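Long-range contacts in Ice-binding protein (Colwellia, PDB 3WP9), which binds to the surface of ice crystals, inhibits their growth and prevents large ice grains from forming at the expense of smaller ones: residues 1-9 / 132-140; 169-180 / 187-198. One frame throughout, in Å; residues are numbered along the deposited sequence.

Contact 1: residues 1-9 / 132-140; sequences AGPYAVELG and MDDVWIMQI
Ala1 N, the start of the chain, is joined to Asp134 by a salt bridge of 2.7 Å to OD1, the oxygen being met nearly along its own C-O bond. Ala1 CB lies close to the same oxygen. One residue on, the backbones are tied more loosely: Val135 N gives a weak hydrogen bond to Ala1 O at 3.3 Å. Gly2 comes near Val135 O with phi at 79°, and a beta carbon built there would fall only 2.6 Å from Val135 O, so both backbone shape and space argue for a residue without a side chain.

Beyond this polar end the contact turns apolar. Val135 points its side chain toward residues 3-5, CB 3.3 Å from Pro3 O, with CG1 near Tyr4 O and CG2 near Ala5 N. Ile137 carries the rest: its CD1 touches Pro3 CG at 3.7 Å and Val6 CG2 at 3.5 Å, and the angle of about 146° between these two contacts puts the methyl between its two neighbours, on roughly opposite sides. With CG1 beside its own backbone N (chi1 -60°) and the chain extended beyond, the isoleucine reaches this place between ring and valine.

In the second shell, Thr131 N holds Asp134 OD2, which probably helps hold the carboxylate with OD1 toward the terminal amine. Arg91 hydrogen-bonds to Tyr4 O and Ala5 O and forms a cation-pi contact with the Tyr4 ring, giving Tyr4 and Ala5, in a segment without regular strand or helix, further partners.

Strand 136-140 runs between parallel strands 112-116 and 163-167 in one wall of the right-handed beta-helix; Val6 also packs on Ala84 and Ala88 of helix 71-89, which places the N-terminal loop between that helix and the wall.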
loop_
_atom_site.group_PDB
_atom_site.type_symbol
_atom_site.label_atom_id
_atom_site.label_comp_id
_atom_site.label_asym_id
_atom_site.label_seq_id
_atom_site.Cartn_x
_atom_site.Cartn_y
_atom_site.Cartn_z
ATOM N N ALA A 1 21.072 -4.725 2.746
ATOM C CA ALA A 1 21.371 -4.134 1.405
ATOM C C ALA A 1 20.293 -3.105 1.034
ATOM O O ALA A 1 19.143 -3.190 1.525
ATOM C CB ALA A 1 21.498 -5.222 0.328
ATOM N N GLY A 2 20.682 -2.149 0.179
ATOM C CA GLY A 2 19.793 -1.090 -0.305
ATOM C C GLY A 2 19.627 0.017 0.710
ATOM O O GLY A 2 20.333 0.053 1.695
ATOM N N PRO A 3 18.651 0.907 0.498
ATOM C CA PRO A 3 18.452 2.007 1.447
ATOM C C PRO A 3 17.934 1.564 2.814
ATOM O O PRO A 3 17.663 0.403 3.012
ATOM C CB PRO A 3 17.415 2.877 0.738
ATOM C CG PRO A 3 16.613 1.899 -0.056
ATOM C CD PRO A 3 17.542 0.785 -0.475
ATOM N N TYR A 4 17.860 2.482 3.778
ATOM C CA TYR A 4 17.236 2.177 5.069
ATOM C C TYR A 4 15.717 2.203 4.833
ATOM O O TYR A 4 15.233 2.815 3.845
ATOM C CB TYR A 4 17.631 3.199 6.152
ATOM C CG TYR A 4 18.006 4.561 5.579
ATOM C CD1 TYR A 4 19.103 4.687 4.715
ATOM C CD2 TYR A 4 17.261 5.721 5.875
ATOM C CE1 TYR A 4 19.448 5.913 4.152
ATOM C CE2 TYR A 4 17.602 6.964 5.320
ATOM C CZ TYR A 4 18.705 7.063 4.452
ATOM O OH TYR A 4 19.091 8.279 3.855
ATOM N N ALA A 5 15.014 1.539 5.744
ATOM C CA ALA A 5 13.543 1.510 5.729
ATOM C C ALA A 5 12.976 2.938 5.678
ATOM O O ALA A 5 13.600 3.917 6.089
ATOM C CB ALA A 5 12.987 0.768 6.927
ATOM N N VAL A 6 11.763 3.037 5.158
ATOM C CA VAL A 6 10.974 4.254 5.263
ATOM C C VAL A 6 10.137 4.157 6.530
ATOM O O VAL A 6 9.294 3.264 6.662
ATOM C CB VAL A 6 10.083 4.431 4.038
ATOM C CG1 VAL A 6 9.090 5.578 4.261
ATOM C CG2 VAL A 6 10.912 4.607 2.762
ATOM N N GLU A 7 10.396 5.048 7.499
ATOM C CA GLU A 7 9.610 5.109 8.732
ATOM C C GLU A 7 8.166 5.622 8.445
ATOM O O GLU A 7 7.991 6.632 7.799
ATOM C CB GLU A 7 10.270 5.997 9.802
ATOM C CG GLU A 7 11.597 5.424 10.319
ATOM C CD GLU A 7 11.556 3.927 10.695
ATOM O OE1 GLU A 7 10.567 3.489 11.353
ATOM O OE2 GLU A 7 12.528 3.188 10.338
ATOM N N LEU A 8 7.180 4.882 8.951
ATOM C CA LEU A 8 5.754 5.194 8.671
ATOM C C LEU A 8 5.084 5.917 9.833
ATOM O O LEU A 8 3.976 6.396 9.720
ATOM C CB LEU A 8 4.978 3.881 8.317
ATOM C CG LEU A 8 5.521 3.070 7.149
ATOM C CD1 LEU A 8 4.567 1.855 7.054
ATOM C CD2 LEU A 8 5.562 3.926 5.869
ATOM N N GLY A 9 5.745 6.049 10.982
ATOM C CA GLY A 9 5.037 6.678 12.090
ATOM C C GLY A 9 3.686 6.059 12.436
ATOM O O GLY A 9 3.550 4.816 12.468
ATOM N N MET A 132 15.538 -10.871 4.912
ATOM C CA MET A 132 14.600 -10.132 5.759
ATOM C C MET A 132 15.000 -8.714 6.183
ATOM O O MET A 132 14.169 -7.996 6.752
ATOM C CB MET A 132 14.114 -10.940 6.984
ATOM C CG MET A 132 15.189 -11.222 8.016
ATOM S SD MET A 132 15.636 -12.975 8.085
ATOM C CE MET A 132 16.398 -13.301 6.463
ATOM N N ASP A 133 16.232 -8.286 5.886
ATOM C CA ASP A 133 16.679 -6.925 6.275
ATOM C C ASP A 133 16.794 -5.987 5.119
ATOM O O ASP A 133 17.109 -4.819 5.314
ATOM C CB ASP A 133 18.088 -6.969 6.886
ATOM C CG ASP A 133 18.148 -7.759 8.156
ATOM O OD1 ASP A 133 17.199 -7.680 8.970
ATOM O OD2 ASP A 133 19.169 -8.455 8.331
ATOM N N ASP A 134 16.627 -6.498 3.915
ATOM C CA ASP A 134 16.902 -5.739 2.740
ATOM C C ASP A 134 15.666 -4.920 2.438
ATOM O O ASP A 134 14.550 -5.306 2.803
ATOM C CB ASP A 134 17.186 -6.641 1.560
ATOM C CG ASP A 134 18.521 -7.371 1.689
ATOM O OD1 ASP A 134 19.430 -6.774 2.335
ATOM O OD2 ASP A 134 18.639 -8.514 1.172
ATOM N N VAL A 135 15.905 -3.845 1.729
ATOM C CA VAL A 135 14.876 -2.835 1.512
ATOM C C VAL A 135 14.886 -2.452 0.036
ATOM O O VAL A 135 15.942 -2.336 -0.652
ATOM C CB VAL A 135 15.101 -1.641 2.469
ATOM C CG1 VAL A 135 14.178 -0.452 2.111
ATOM C CG2 VAL A 135 14.868 -2.035 3.888
ATOM N N TRP A 136 13.648 -2.257 -0.488
ATOM C CA TRP A 136 13.449 -1.748 -1.822
ATOM C C TRP A 136 12.565 -0.507 -1.728
ATOM O O TRP A 136 11.622 -0.484 -0.969
ATOM C CB TRP A 136 12.682 -2.752 -2.715
ATOM C CG TRP A 136 13.373 -4.051 -3.028
ATOM C CD1 TRP A 136 13.941 -4.411 -4.208
ATOM C CD2 TRP A 136 13.535 -5.145 -2.128
ATOM N NE1 TRP A 136 14.434 -5.701 -4.102
ATOM C CE2 TRP A 136 14.218 -6.157 -2.834
ATOM C CE3 TRP A 136 13.149 -5.378 -0.800
ATOM C CZ2 TRP A 136 14.549 -7.392 -2.237
ATOM C CZ3 TRP A 136 13.504 -6.616 -0.182
ATOM C CH2 TRP A 136 14.180 -7.578 -0.919
ATOM N N ILE A 137 13.044 0.544 -2.369
ATOM C CA ILE A 137 12.240 1.707 -2.537
ATOM C C ILE A 137 12.016 1.965 -4.024
ATOM O O ILE A 137 12.944 2.122 -4.856
ATOM C CB ILE A 137 12.830 2.928 -1.722
ATOM C CG1 ILE A 137 12.918 2.682 -0.176
ATOM C CG2 ILE A 137 12.037 4.175 -2.116
ATOM C CD1 ILE A 137 13.546 3.873 0.522
ATOM N N MET A 138 10.707 1.977 -4.400
ATOM C CA MET A 138 10.300 2.125 -5.758
ATOM C C MET A 138 9.721 3.530 -5.959
ATOM O O MET A 138 8.663 3.828 -5.494
ATOM C CB MET A 138 9.277 1.039 -6.155
ATOM C CG MET A 138 9.568 -0.306 -5.499
ATOM S SD MET A 138 11.032 -1.077 -6.125
ATOM C CE MET A 138 10.604 -1.391 -7.783
ATOM N N GLN A 139 10.422 4.326 -6.740
ATOM C CA GLN A 139 10.090 5.764 -6.890
ATOM C C GLN A 139 9.468 5.944 -8.246
ATOM O O GLN A 139 10.161 5.924 -9.266
ATOM C CB GLN A 139 11.366 6.624 -6.794
ATOM C CG GLN A 139 11.944 6.493 -5.446
ATOM C CD GLN A 139 13.313 7.133 -5.378
ATOM O OE1 GLN A 139 13.966 7.342 -6.396
ATOM N NE2 GLN A 139 13.714 7.499 -4.200
ATOM N N ILE A 140 8.120 6.053 -8.272
ATOM C CA ILE A 140 7.384 6.042 -9.523
ATOM C C ILE A 140 6.690 7.408 -9.755
ATOM O O ILE A 140 5.780 7.778 -9.048
ATOM C CB ILE A 140 6.344 4.870 -9.550
ATOM C CG1 ILE A 140 7.107 3.548 -9.441
ATOM C CG2 ILE A 140 5.499 4.944 -10.817
ATOM C CD1 ILE A 140 6.177 2.448 -8.934
#

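Contact 2: residues 169-180 / 187-198; sequences GYTALGTYASFE and TLISVNTGTTVN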
loop_
_atom_site.group_PDB
_atom_site.type_symbol
_atom_site.label_atom_id
_atom_site.label_comp_id
_atom_site.label_asym_id
_atom_site.label_seq_id
_atom_site.Cartn_x
_atom_site.Cartn_y
_atom_site.Cartn_z
ATOM N N GLY A 169 1.312 9.117 -9.229
ATOM C CA GLY A 169 0.003 8.994 -9.890
ATOM C C GLY A 169 -0.958 8.188 -9.096
ATOM O O GLY A 169 -1.095 8.407 -7.865
ATOM N N TYR A 170 -1.713 7.291 -9.760
ATOM C CA TYR A 170 -2.592 6.399 -8.999
ATOM C C TYR A 170 -1.881 5.018 -8.986
ATOM O O TYR A 170 -1.018 4.755 -9.773
ATOM C CB TYR A 170 -3.965 6.228 -9.633
ATOM C CG TYR A 170 -3.920 5.725 -11.091
ATOM C CD1 TYR A 170 -3.696 4.371 -11.366
ATOM C CD2 TYR A 170 -4.076 6.573 -12.170
ATOM C CE1 TYR A 170 -3.649 3.892 -12.654
ATOM C CE2 TYR A 170 -4.016 6.126 -13.492
ATOM C CZ TYR A 170 -3.794 4.792 -13.781
ATOM O OH TYR A 170 -3.644 4.272 -15.092
ATOM N N THR A 171 -2.367 4.181 -8.121
ATOM C CA THR A 171 -2.009 2.717 -8.137
ATOM C C THR A 171 -3.308 1.938 -8.464
ATOM O O THR A 171 -4.338 2.194 -7.802
ATOM C CB THR A 171 -1.548 2.362 -6.747
ATOM O OG1 THR A 171 -0.356 3.096 -6.485
ATOM C CG2 THR A 171 -1.209 0.869 -6.717
ATOM N N ALA A 172 -3.271 1.061 -9.476
ATOM C CA ALA A 172 -4.431 0.274 -9.889
ATOM C C ALA A 172 -3.928 -1.179 -10.025
ATOM O O ALA A 172 -3.120 -1.464 -10.873
ATOM C CB ALA A 172 -5.058 0.798 -11.202
ATOM N N LEU A 173 -4.527 -2.046 -9.230
ATOM C CA LEU A 173 -4.200 -3.479 -9.319
ATOM C C LEU A 173 -5.405 -4.177 -9.932
ATOM O O LEU A 173 -6.578 -3.887 -9.568
ATOM C CB LEU A 173 -3.967 -3.952 -7.878
ATOM C CG LEU A 173 -3.008 -3.130 -6.970
ATOM C CD1 LEU A 173 -2.855 -3.872 -5.648
ATOM C CD2 LEU A 173 -1.675 -2.963 -7.686
ATOM N N GLY A 174 -5.115 -5.101 -10.828
ATOM C CA GLY A 174 -6.084 -5.870 -11.602
ATOM C C GLY A 174 -6.800 -6.906 -10.723
ATOM O O GLY A 174 -6.828 -6.802 -9.497
ATOM N N THR A 175 -7.467 -7.830 -11.420
ATOM C CA THR A 175 -8.260 -8.831 -10.714
ATOM C C THR A 175 -7.429 -10.086 -10.422
ATOM O O THR A 175 -6.573 -10.471 -11.183
ATOM C CB THR A 175 -9.450 -9.259 -11.526
ATOM O OG1 THR A 175 -9.097 -9.723 -12.840
ATOM C CG2 THR A 175 -10.507 -8.042 -11.677
ATOM N N TYR A 176 -7.803 -10.715 -9.334
ATOM C CA TYR A 176 -7.227 -12.027 -8.961
ATOM C C TYR A 176 -5.681 -12.005 -8.975
ATOM O O TYR A 176 -5.007 -12.962 -9.375
ATOM C CB TYR A 176 -7.852 -13.127 -9.808
ATOM C CG TYR A 176 -9.345 -13.159 -9.646
ATOM C CD1 TYR A 176 -9.905 -13.605 -8.462
ATOM C CD2 TYR A 176 -10.181 -12.730 -10.684
ATOM C CE1 TYR A 176 -11.306 -13.623 -8.274
ATOM C CE2 TYR A 176 -11.551 -12.772 -10.529
ATOM C CZ TYR A 176 -12.095 -13.184 -9.344
ATOM O OH TYR A 176 -13.455 -13.222 -9.239
ATOM N N ALA A 177 -5.117 -10.865 -8.533
ATOM C CA ALA A 177 -3.690 -10.672 -8.490
ATOM C C ALA A 177 -3.253 -10.794 -7.065
ATOM O O ALA A 177 -4.067 -10.998 -6.140
ATOM C CB ALA A 177 -3.364 -9.236 -9.052
ATOM N N SER A 178 -1.951 -10.683 -6.842
ATOM C CA SER A 178 -1.388 -10.686 -5.488
ATOM C C SER A 178 -0.238 -9.668 -5.429
ATOM O O SER A 178 0.638 -9.648 -6.351
ATOM C CB SER A 178 -0.824 -12.091 -5.210
ATOM O OG SER A 178 -0.469 -12.124 -3.846
ATOM N N PHE A 179 -0.382 -8.786 -4.450
ATOM C CA PHE A 179 0.521 -7.656 -4.361
ATOM C C PHE A 179 1.143 -7.607 -2.967
ATOM O O PHE A 179 0.489 -7.921 -1.944
ATOM C CB PHE A 179 -0.244 -6.342 -4.733
ATOM C CG PHE A 179 0.671 -5.131 -4.856
ATOM C CD1 PHE A 179 1.238 -4.783 -6.074
ATOM C CD2 PHE A 179 0.918 -4.359 -3.707
ATOM C CE1 PHE A 179 2.062 -3.622 -6.168
ATOM C CE2 PHE A 179 1.728 -3.237 -3.794
ATOM C CZ PHE A 179 2.331 -2.906 -5.004
ATOM N N GLU A 180 2.392 -7.131 -2.946
ATOM C CA GLU A 180 3.143 -7.055 -1.682
ATOM C C GLU A 180 3.784 -5.679 -1.541
ATOM O O GLU A 180 4.402 -5.188 -2.498
ATOM C CB GLU A 180 4.348 -8.064 -1.762
ATOM C CG GLU A 180 3.943 -9.539 -2.049
ATOM C CD GLU A 180 3.410 -10.232 -0.826
ATOM O OE1 GLU A 180 3.718 -9.837 0.338
ATOM O OE2 GLU A 180 2.651 -11.197 -1.012
ATOM N N THR A 187 -2.233 9.801 -4.949
ATOM C CA THR A 187 -3.675 9.942 -5.216
ATOM C C THR A 187 -4.386 8.662 -4.761
ATOM O O THR A 187 -4.300 8.325 -3.523
ATOM C CB THR A 187 -4.067 10.334 -6.685
ATOM O OG1 THR A 187 -3.708 9.338 -7.613
ATOM C CG2 THR A 187 -3.361 11.664 -7.158
ATOM N N LEU A 188 -5.052 7.982 -5.702
ATOM C CA LEU A 188 -5.924 6.875 -5.318
ATOM C C LEU A 188 -5.226 5.516 -5.372
ATOM O O LEU A 188 -4.255 5.370 -6.086
ATOM C CB LEU A 188 -7.231 6.822 -6.092
ATOM C CG LEU A 188 -7.333 6.395 -7.499
ATOM C CD1 LEU A 188 -6.714 5.019 -7.663
ATOM C CD2 LEU A 188 -8.809 6.198 -7.897
ATOM N N ILE A 189 -5.786 4.594 -4.634
ATOM C CA ILE A 189 -5.342 3.196 -4.777
ATOM C C ILE A 189 -6.582 2.396 -5.080
ATOM O O ILE A 189 -7.517 2.412 -4.267
ATOM C CB ILE A 189 -4.603 2.642 -3.502
ATOM C CG1 ILE A 189 -3.352 3.471 -3.190
ATOM C CG2 ILE A 189 -4.281 1.123 -3.675
ATOM C CD1 ILE A 189 -2.841 3.204 -1.747
ATOM N N SER A 190 -6.593 1.690 -6.247
ATOM C CA SER A 190 -7.738 0.925 -6.644
ATOM C C SER A 190 -7.276 -0.537 -6.677
ATOM O O SER A 190 -6.266 -0.815 -7.334
ATOM C CB SER A 190 -8.173 1.394 -8.090
ATOM O OG SER A 190 -9.072 0.485 -8.658
ATOM N N VAL A 191 -8.101 -1.406 -6.058
ATOM C CA VAL A 191 -7.740 -2.842 -6.021
ATOM C C VAL A 191 -8.981 -3.565 -6.631
ATOM O O VAL A 191 -10.071 -3.391 -6.140
ATOM C CB VAL A 191 -7.473 -3.287 -4.594
ATOM C CG1 VAL A 191 -6.833 -4.674 -4.654
ATOM C CG2 VAL A 191 -6.499 -2.354 -3.920
ATOM N N ASN A 192 -8.803 -4.279 -7.725
ATOM C CA ASN A 192 -9.916 -4.921 -8.418
ATOM C C ASN A 192 -10.240 -6.327 -7.889
ATOM O O ASN A 192 -9.492 -6.909 -6.987
ATOM C CB ASN A 192 -9.719 -4.800 -9.920
ATOM C CG ASN A 192 -10.235 -3.455 -10.453
ATOM O OD1 ASN A 192 -10.754 -2.624 -9.709
ATOM N ND2 ASN A 192 -10.146 -3.299 -11.788
ATOM N N THR A 193 -11.295 -6.897 -8.411
ATOM C CA THR A 193 -11.973 -8.059 -7.800
ATOM C C THR A 193 -11.023 -9.214 -7.459
ATOM O O THR A 193 -10.269 -9.695 -8.342
ATOM C CB THR A 193 -12.944 -8.602 -8.858
ATOM O OG1 THR A 193 -13.832 -7.537 -9.255
ATOM C CG2 THR A 193 -13.743 -9.798 -8.336
ATOM N N GLY A 194 -11.100 -9.626 -6.184
ATOM C CA GLY A 194 -10.435 -10.869 -5.793
ATOM C C GLY A 194 -8.977 -10.797 -5.456
ATOM O O GLY A 194 -8.377 -11.799 -4.934
ATOM N N THR A 195 -8.344 -9.648 -5.669
ATOM C CA THR A 195 -6.920 -9.532 -5.423
ATOM C C THR A 195 -6.569 -9.555 -3.924
ATOM O O THR A 195 -7.336 -9.132 -3.064
ATOM C CB THR A 195 -6.437 -8.230 -6.119
ATOM O OG1 THR A 195 -6.485 -8.501 -7.518
ATOM C CG2 THR A 195 -5.023 -7.732 -5.718
ATOM N N THR A 196 -5.356 -10.072 -3.667
ATOM C CA THR A 196 -4.859 -10.059 -2.304
ATOM C C THR A 196 -3.685 -9.074 -2.199
ATOM O O THR A 196 -2.836 -8.970 -3.137
ATOM C CB THR A 196 -4.234 -11.428 -2.031
ATOM O OG1 THR A 196 -5.288 -12.387 -2.056
ATOM C CG2 THR A 196 -3.538 -11.449 -0.614
ATOM N N VAL A 197 -3.704 -8.307 -1.110
ATOM C CA VAL A 197 -2.586 -7.446 -0.877
ATOM C C VAL A 197 -2.001 -7.814 0.531
ATOM O O VAL A 197 -2.731 -7.848 1.495
ATOM C CB VAL A 197 -3.021 -5.965 -0.833
ATOM C CG1 VAL A 197 -1.829 -5.107 -0.358
ATOM C CG2 VAL A 197 -3.566 -5.582 -2.219
ATOM N N ASN A 198 -0.692 -8.051 0.594
ATOM C CA ASN A 198 -0.013 -8.124 1.890
ATOM C C ASN A 198 0.841 -6.887 2.002
ATOM O O ASN A 198 1.834 -6.736 1.259
ATOM C CB ASN A 198 0.903 -9.362 1.888
ATOM C CG ASN A 198 0.098 -10.646 1.917
ATOM O OD1 ASN A 198 -0.714 -10.851 2.803
ATOM N ND2 ASN A 198 0.281 -11.500 0.877
HETATM O O HOH W 1 -7.678 -1.339 -10.274
HETATM O O HOH W 2 -5.563 -13.591 -5.138
#
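Segments 169-180 and 187-198 run side by side as two parallel strand pairs separated by a bend. The axes of strands 171-173 and 189-191 approach to 4.7 Å, their directions differing by 2°, and those of strands 178-180 and 196-198 approach equally closely at 15°. Thr171 pairs with Ile189 and Ser178 with Thr196, an 18-residue step in both pairs, and alternating hydrogen bonds join the backbones. At the bend, Asn192 to Thr195 forms a type II turn, and Tyr176 N donates to Thr193 O at 2.8 Å.

Thr195 binds the two bends together. Its OG1, turned beside its own backbone N (chi1 -71°), donates to Gly174 O at 2.6 Å and accepts a nearly straight bond from Ala177 N at 2.9 Å. A valine in its place would probably leave Gly174 O and Ala177 N without their shared partner and free the bend of residues 174-177 to shift.

Successive turns stacked in this way are the coils of a right-handed beta-helix. Thr193 to Thr196 form a T-A/G-X-T/N motif that is probably ice-binding, by similarity to relatives, as is Thr193 itself. The Tyr176 ring lies alongside this motif: Thr193 O sits 3.7 Å above the ring plane, over its centre, and Thr193 CG2 approaches the phenol OH. Gly194 has positive phi, and a beta carbon there would collide with Tyr176 CE1.

Inside the coil, the Leu173 and Val197 side chains cross at about a right angle, Leu173 CD1 lying 3.9 Å from Val197 CG2 and also reaching Val191. Where the segments end, Asn198 ND2 donates to the syn side of Glu180 OE2 at 3.0 Å, somewhat out of the carboxylate plane, while Asn198 OD1 takes a hydrogen bond from Asn215 ND2 of the next coil.

How the contacts relate
Contact 1 closes before contact 2 opens along the chain, and their centres stand about 20 Å apart on opposite sides of the chain's centre. They do not touch, although their nearest atoms come within about 5 Å. Strand 163-167 links them: it lies next to strand 136-140 of contact 1 in the ten-strand parallel sheet and leads straight into residues 169-180. Contact 2 belongs to the other two sheets, of six and four strands. Contact 1 thus joins the N-terminal loop to one wall, near helix 71-89, whereas contact 2 stacks neighbouring coils on the other walls, with the probable ice-binding Thr193 in the bend between them.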